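Side-chain contact in tRNA (guanine-N(1)-)-methyltransferase (Corynebacterium diphtheriae, PDB 7KFF), which probably methylates N1 of guanine 37 in tRNA, using S-adenosylmethionine as methyl donor and leaving S-adenosylhomocysteine as the by-product: residues Leu137-Thr142 against Arg154-Glu159. Numbering follows the deposited sequence.
Sequences LLLVPT and RAWSNE. With SAH (S-adenosyl-L-homocysteine), chain C.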
loop_
_atom_site.group_PDB
_atom_site.type_symbol
_atom_site.label_atom_id
_atom_site.label_comp_id
_atom_site.label_asym_id
_atom_site.label_seq_id
_atom_site.Cartn_x
_atom_site.Cartn_y
_atom_site.Cartn_z
ATOM N N LEU A 137 -11.828 -15.843 -6.587
ATOM C CA LEU A 137 -10.582 -15.140 -6.852
ATOM C C LEU A 137 -9.651 -15.305 -5.657
ATOM O O LEU A 137 -10.060 -15.058 -4.518
ATOM C CB LEU A 137 -10.853 -13.649 -7.067
ATOM C CG LEU A 137 -9.650 -12.750 -7.353
ATOM C CD1 LEU A 137 -8.983 -13.123 -8.665
ATOM C CD2 LEU A 137 -10.074 -11.290 -7.379
ATOM N N LEU A 138 -8.409 -15.727 -5.915
ATOM C CA LEU A 138 -7.349 -15.788 -4.920
ATOM C C LEU A 138 -6.333 -14.697 -5.207
ATOM O O LEU A 138 -5.713 -14.686 -6.281
ATOM C CB LEU A 138 -6.665 -17.150 -4.927
ATOM C CG LEU A 138 -5.473 -17.298 -3.990
ATOM C CD1 LEU A 138 -5.909 -17.172 -2.536
ATOM C CD2 LEU A 138 -4.735 -18.603 -4.205
ATOM N N LEU A 139 -6.185 -13.778 -4.254
ATOM C CA LEU A 139 -5.175 -12.729 -4.330
ATOM C C LEU A 139 -4.000 -13.093 -3.428
ATOM O O LEU A 139 -4.185 -13.420 -2.252
ATOM C CB LEU A 139 -5.745 -11.372 -3.945
ATOM C CG LEU A 139 -6.832 -10.888 -4.897
ATOM C CD1 LEU A 139 -7.323 -9.527 -4.469
ATOM C CD2 LEU A 139 -6.380 -10.849 -6.343
ATOM N N VAL A 140 -2.806 -13.058 -4.001
ATOM C CA VAL A 140 -1.570 -13.413 -3.319
ATOM C C VAL A 140 -0.664 -12.196 -3.344
ATOM O O VAL A 140 0.000 -11.923 -4.352
ATOM C CB VAL A 140 -0.877 -14.617 -3.987
ATOM C CG1 VAL A 140 0.363 -14.986 -3.185
ATOM C CG2 VAL A 140 -1.829 -15.807 -4.143
ATOM N N PRO A 141 -0.615 -11.422 -2.263
ATOM C CA PRO A 141 0.283 -10.267 -2.238
ATOM C C PRO A 141 1.733 -10.711 -2.354
ATOM O O PRO A 141 2.182 -11.643 -1.682
ATOM C CB PRO A 141 -0.018 -9.621 -0.885
ATOM C CG PRO A 141 -1.417 -10.042 -0.565
ATOM C CD PRO A 141 -1.539 -11.444 -1.104
ATOM N N THR A 142 2.474 -10.030 -3.229
ATOM C CA THR A 142 3.894 -10.273 -3.359
ATOM C C THR A 142 4.498 -9.082 -4.079
ATOM O O THR A 142 3.872 -8.550 -5.019
ATOM C CB THR A 142 4.213 -11.548 -4.134
ATOM O OG1 THR A 142 5.555 -11.439 -4.595
ATOM C CG2 THR A 142 3.304 -11.783 -5.297
ATOM N N ARG A 154 -11.596 -1.750 -9.670
ATOM C CA ARG A 154 -12.917 -1.769 -10.296
ATOM C C ARG A 154 -13.323 -3.191 -10.641
ATOM O O ARG A 154 -14.446 -3.605 -10.365
ATOM C CB ARG A 154 -12.948 -0.892 -11.553
ATOM C CG ARG A 154 -12.858 0.591 -11.267
ATOM C CD ARG A 154 -13.249 1.430 -12.456
ATOM N NE ARG A 154 -12.297 1.365 -13.562
ATOM C CZ ARG A 154 -11.179 2.092 -13.632
ATOM N NH1 ARG A 154 -10.869 2.928 -12.654
ATOM N NH2 ARG A 154 -10.369 1.952 -14.669
ATOM N N ALA A 155 -12.434 -3.937 -11.299
ATOM C CA ALA A 155 -12.752 -5.324 -11.635
ATOM C C ALA A 155 -13.149 -6.117 -10.391
ATOM O O ALA A 155 -14.170 -6.818 -10.373
ATOM C CB ALA A 155 -11.557 -5.994 -12.316
ATOM N N TRP A 156 -12.336 -6.025 -9.342
ATOM C CA TRP A 156 -12.532 -6.882 -8.181
ATOM C C TRP A 156 -13.738 -6.461 -7.349
ATOM O O TRP A 156 -14.258 -7.284 -6.594
ATOM C CB TRP A 156 -11.258 -6.947 -7.347
ATOM C CG TRP A 156 -10.107 -7.530 -8.139
ATOM C CD1 TRP A 156 -10.194 -8.263 -9.294
ATOM C CD2 TRP A 156 -8.707 -7.383 -7.864
ATOM N NE1 TRP A 156 -8.929 -8.600 -9.740
ATOM C CE2 TRP A 156 -8.005 -8.059 -8.883
ATOM C CE3 TRP A 156 -7.982 -6.764 -6.840
ATOM C CZ2 TRP A 156 -6.619 -8.106 -8.922
ATOM C CZ3 TRP A 156 -6.598 -6.822 -6.877
ATOM C CH2 TRP A 156 -5.932 -7.479 -7.924
ATOM N N SER A 157 -14.205 -5.214 -7.483
ATOM C CA SER A 157 -15.429 -4.809 -6.800
ATOM C C SER A 157 -16.631 -5.630 -7.250
ATOM O O SER A 157 -17.656 -5.636 -6.554
ATOM C CB SER A 157 -15.701 -3.304 -6.994
ATOM O OG SER A 157 -16.106 -2.979 -8.303
ATOM N N ASN A 158 -16.516 -6.342 -8.377
ATOM C CA ASN A 158 -17.586 -7.196 -8.879
ATOM C C ASN A 158 -17.530 -8.628 -8.358
ATOM O O ASN A 158 -18.429 -9.428 -8.664
ATOM C CB ASN A 158 -17.537 -7.214 -10.404
ATOM C CG ASN A 158 -17.889 -5.874 -10.996
ATOM O OD1 ASN A 158 -19.047 -5.483 -11.001
ATOM N ND2 ASN A 158 -16.885 -5.157 -11.489
ATOM N N GLU A 159 -16.501 -8.980 -7.606
ATOM C CA GLU A 159 -16.356 -10.356 -7.155
ATOM C C GLU A 159 -17.322 -10.675 -6.019
ATOM O O GLU A 159 -17.583 -9.847 -5.136
ATOM C CB GLU A 159 -14.928 -10.581 -6.668
ATOM C CG GLU A 159 -13.866 -10.476 -7.758
ATOM C CD GLU A 159 -13.827 -11.650 -8.736
ATOM O OE1 GLU A 159 -14.478 -12.700 -8.500
ATOM O OE2 GLU A 159 -13.111 -11.533 -9.761
HETATM N N SAH C . 12.413 -11.794 -0.310
HETATM C CA SAH C . 11.136 -11.269 -0.750
HETATM C CB SAH C . 10.484 -10.637 0.460
HETATM C CG SAH C . 9.154 -11.243 0.872
HETATM S SD SAH C . 8.449 -10.002 1.940
HETATM C C SAH C . 11.237 -10.216 -1.840
HETATM O O SAH C . 11.828 -9.157 -1.647
HETATM O OXT SAH C . 10.698 -10.400 -2.931
HETATM C "C5'" SAH C . 7.277 -11.055 2.785
HETATM C "C4'" SAH C . 5.856 -10.950 2.269
HETATM O "O4'" SAH C . 5.346 -9.628 2.430
HETATM C "C3'" SAH C . 5.615 -11.288 0.789
HETATM O "O3'" SAH C . 5.634 -12.651 0.566
HETATM C "C2'" SAH C . 4.259 -10.617 0.565
HETATM O "O2'" SAH C . 3.213 -11.388 1.103
HETATM C "C1'" SAH C . 4.409 -9.363 1.400
HETATM N N9 SAH C . 4.912 -8.218 0.619
HETATM C C8 SAH C . 6.140 -7.603 0.728
HETATM N N7 SAH C . 6.182 -6.547 -0.104
HETATM C C5 SAH C . 4.993 -6.494 -0.766
HETATM C C6 SAH C . 4.485 -5.637 -1.732
HETATM N N6 SAH C . 5.173 -4.601 -2.255
HETATM N N1 SAH C . 3.209 -5.862 -2.195
HETATM C C2 SAH C . 2.458 -6.898 -1.695
HETATM N N3 SAH C . 2.940 -7.740 -0.737
HETATM C C4 SAH C . 4.187 -7.528 -0.297
#
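L137 CD2 and both methyls of L139 lie over one face of the W156 indole, joining a strand of the parallel sheet in this SPOUT-family (trefoil-knot) methyltransferase to helix 150-156. The two leucines divide the ring system between them. CD2 of L137 sits over the five-membered ring, 3.7 Å from its centroid, and CD2 of L139 lies over the six-membered ring at 3.9 Å; both are CH-pi contacts, within 17° of the ring normal. L139 also brings CD1 to 3.7 Å from CZ3 of W156, so both its branches meet the benzo half. With CG anti to the backbone N (chi1 180°), the L137 side chain reaches out from the strand and lands CD2 on the pyrrole half, crossing the indole at about a right angle. I206 and V210 of helix 200-211 also touch W156. At the other end of the strand P141 borders the cofactor site: its backbone O accepts a hydrogen bond from O2' of SAH at 3.0 Å. A type I beta turn runs from W156 to E159, whose side chain bends at chi2 (-73°) and lies beside L137. Its carboxylate forms a salt bridge with R185, while OE2 of E159 is 3.9 Å from CD2 of L137.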